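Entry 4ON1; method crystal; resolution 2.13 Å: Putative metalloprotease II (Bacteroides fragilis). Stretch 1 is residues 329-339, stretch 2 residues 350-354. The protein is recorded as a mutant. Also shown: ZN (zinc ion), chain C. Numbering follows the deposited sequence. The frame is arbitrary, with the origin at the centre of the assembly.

Stretch 1, residues 329-339: PYTLAHEIGHL
Stretch 2 (350-354) DLMYT

A zinc-binding helix rests on a tight turn through one hydrogen bond, a methionine packed over both metal-binding histidine rings, and a leucine fitted against the first turn of the helix. Stretch 1 enters through P329 (phi/psi -68/-16) and Y330 (-118/14), the N-cap residue, and is helical from T331 through L339 and beyond, with phi near -60° and psi between -30° and -50°. Its i to i+4 bonds begin with H334 N to Y330 O (2.9 Å) and include H338 N to H334 O (3.1 Å). Stretch 2 is a type I beta turn from D350 to Y353, with L351 at -50/-36 and M352 at -95/23, closed by Y353 N to D350 O at 3.0 Å. D350 (-76/139; chi1 t, chi2 -69°) braces it from within, its OD1 accepting from M352 N at 2.7 Å; Y353 (-54/134) then leaves the turn extended. In register, H334 CA lies 6.0 Å from M352 CA.

The central residue is H334 (chi1 t, chi2 102°). Its ND1 donates to L351 O at 2.8 Å, with an N-H...O angle of 159° and the acceptor near the ring plane, while its NE2 binds zinc at 2.0 Å. Histidine suits this place because its two ring nitrogens can serve the turn and the metal at once. One helical turn on, H338 (chi1 m, chi2 -46°) supplies its own NE2, also 2.0 Å from ZN; three further ligand atoms come from elsewhere in the structure. H334 NE2 and H338 NE2 lie 3.1 Å apart because both bind the same zinc, and are not hydrogen-bonded.

M352 (m, m, m) curls its flexible thioether over these rings. Its CE lies 4.0 Å from the H334 ring centroid and 3.5 Å from that of H338, over a face of each, making two CH-pi contacts; SD lies 4.1 Å from the H334 centroid, also over the face. G337 leaves room for this side chain: an ideal CB there would point toward stretch 2 and fall 2.8 Å from M352 SD, a clash.

L351 (chi1 t, chi2 p) spreads its methyls on the helix start, CD1 3.7 Å from Y330 CB and CD2 3.8 Å from A333 CB. Y330 points its CA-to-CB bond toward the turn, but its ring (chi1 m) leads away; the methyl of A333 packs on the same leucine, and L351 CD2 also lies 3.7 Å from A333 O. The contact buries 321 Å² in all, and L351, M352 and H334 contribute most.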

# COMPACT_ATOMS: atom_id res chain seq x y z
N PRO A 329 -0.74 2.49 -7.24
CA PRO A 329 -0.03 2.25 -5.98
C PRO A 329 -0.59 2.97 -4.75
O PRO A 329 -0.22 2.58 -3.65
CB PRO A 329 1.39 2.74 -6.29
CG PRO A 329 1.19 3.82 -7.33
CD PRO A 329 0.05 3.31 -8.19
N TYR A 330 -1.42 3.99 -4.91
CA TYR A 330 -1.85 4.77 -3.75
C TYR A 330 -3.35 4.69 -3.52
O TYR A 330 -3.92 5.48 -2.77
CB TYR A 330 -1.42 6.23 -3.91
CG TYR A 330 0.05 6.39 -4.23
CD1 TYR A 330 1.00 5.59 -3.60
CD2 TYR A 330 0.48 7.30 -5.17
CE1 TYR A 330 2.35 5.71 -3.89
CE2 TYR A 330 1.83 7.44 -5.47
CZ TYR A 330 2.75 6.64 -4.82
OH TYR A 330 4.08 6.77 -5.11
N THR A 331 -4.00 3.73 -4.18
CA THR A 331 -5.45 3.65 -4.18
C THR A 331 -5.99 3.31 -2.80
O THR A 331 -7.01 3.85 -2.37
CB THR A 331 -5.96 2.62 -5.20
OG1 THR A 331 -5.58 3.05 -6.51
CG2 THR A 331 -7.48 2.50 -5.14
N LEU A 332 -5.31 2.41 -2.10
CA LEU A 332 -5.72 2.08 -0.75
C LEU A 332 -5.63 3.32 0.15
O LEU A 332 -6.56 3.63 0.90
CB LEU A 332 -4.86 0.94 -0.18
CG LEU A 332 -5.23 0.53 1.25
CD1 LEU A 332 -6.69 0.07 1.33
CD2 LEU A 332 -4.28 -0.54 1.79
N ALA A 333 -4.52 4.04 0.05
CA ALA A 333 -4.34 5.23 0.87
C ALA A 333 -5.39 6.29 0.54
O ALA A 333 -5.87 7.00 1.43
CB ALA A 333 -2.93 5.80 0.67
N HIS A 334 -5.73 6.40 -0.74
CA HIS A 334 -6.74 7.35 -1.20
C HIS A 334 -8.12 7.02 -0.61
O HIS A 334 -8.79 7.89 -0.04
CB HIS A 334 -6.79 7.35 -2.74
CG HIS A 334 -7.78 8.31 -3.32
ND1 HIS A 334 -7.41 9.52 -3.86
CD2 HIS A 334 -9.12 8.22 -3.47
CE1 HIS A 334 -8.48 10.15 -4.31
NE2 HIS A 334 -9.54 9.38 -4.09
N GLU A 335 -8.54 5.77 -0.73
CA GLU A 335 -9.82 5.34 -0.16
C GLU A 335 -9.87 5.57 1.34
O GLU A 335 -10.85 6.07 1.88
CB GLU A 335 -10.09 3.87 -0.48
N ILE A 336 -8.79 5.19 2.03
CA ILE A 336 -8.73 5.38 3.47
C ILE A 336 -8.76 6.88 3.79
O ILE A 336 -9.34 7.30 4.80
CB ILE A 336 -7.49 4.69 4.08
CG1 ILE A 336 -7.75 3.18 4.23
CG2 ILE A 336 -7.12 5.28 5.44
CD1 ILE A 336 -6.51 2.35 4.58
N GLY A 337 -8.17 7.68 2.91
CA GLY A 337 -8.28 9.12 3.01
C GLY A 337 -9.73 9.57 3.08
O GLY A 337 -10.11 10.36 3.96
N HIS A 338 -10.55 9.06 2.16
CA HIS A 338 -11.98 9.36 2.18
C HIS A 338 -12.63 8.91 3.50
O HIS A 338 -13.39 9.66 4.12
CB HIS A 338 -12.69 8.69 1.00
CG HIS A 338 -12.47 9.37 -0.32
ND1 HIS A 338 -12.57 10.74 -0.48
CD2 HIS A 338 -12.19 8.87 -1.55
CE1 HIS A 338 -12.35 11.05 -1.74
NE2 HIS A 338 -12.12 9.93 -2.42
N LEU A 339 -12.31 7.69 3.95
CA LEU A 339 -12.92 7.16 5.17
C LEU A 339 -12.59 8.03 6.39
O LEU A 339 -13.40 8.14 7.31
CB LEU A 339 -12.47 5.72 5.41
CG LEU A 339 -12.89 4.66 4.38
CD1 LEU A 339 -12.28 3.30 4.72
CD2 LEU A 339 -14.41 4.56 4.34
N ASP A 350 -1.34 15.98 -4.77
CA ASP A 350 -2.03 15.51 -3.59
C ASP A 350 -2.60 14.10 -3.80
O ASP A 350 -3.12 13.78 -4.87
CB ASP A 350 -3.16 16.47 -3.22
CG ASP A 350 -3.65 16.26 -1.79
OD1 ASP A 350 -4.28 15.21 -1.52
OD2 ASP A 350 -3.41 17.16 -0.95
N LEU A 351 -2.48 13.28 -2.77
CA LEU A 351 -3.07 11.96 -2.74
C LEU A 351 -4.55 11.99 -3.13
O LEU A 351 -5.06 11.07 -3.78
CB LEU A 351 -2.92 11.35 -1.35
CG LEU A 351 -3.66 10.03 -1.16
CD1 LEU A 351 -3.11 8.99 -2.16
CD2 LEU A 351 -3.51 9.54 0.26
N MET A 352 -5.24 13.04 -2.72
CA MET A 352 -6.68 13.15 -2.92
C MET A 352 -7.04 13.94 -4.19
O MET A 352 -8.13 14.50 -4.30
CB MET A 352 -7.35 13.80 -1.69
CG MET A 352 -7.05 13.08 -0.38
SD MET A 352 -7.42 11.32 -0.49
CE MET A 352 -9.21 11.39 -0.66
N TYR A 353 -6.12 13.99 -5.14
CA TYR A 353 -6.39 14.63 -6.43
C TYR A 353 -7.64 14.03 -7.09
O TYR A 353 -7.82 12.80 -7.13
CB TYR A 353 -5.19 14.49 -7.37
CG TYR A 353 -5.29 15.36 -8.61
CD1 TYR A 353 -4.91 14.87 -9.85
CD2 TYR A 353 -5.77 16.66 -8.53
CE1 TYR A 353 -4.99 15.66 -10.98
CE2 TYR A 353 -5.86 17.46 -9.66
CZ TYR A 353 -5.47 16.95 -10.88
OH TYR A 353 -5.56 17.74 -12.00
N THR A 354 -8.49 14.91 -7.59
CA THR A 354 -9.81 14.57 -8.11
C THR A 354 -9.77 13.70 -9.36
O THR A 354 -10.72 12.99 -9.67
CB THR A 354 -10.60 15.85 -8.43
OG1 THR A 354 -10.44 16.79 -7.35
CG2 THR A 354 -12.08 15.56 -8.64
ZN ZN C . -11.52 9.69 -4.31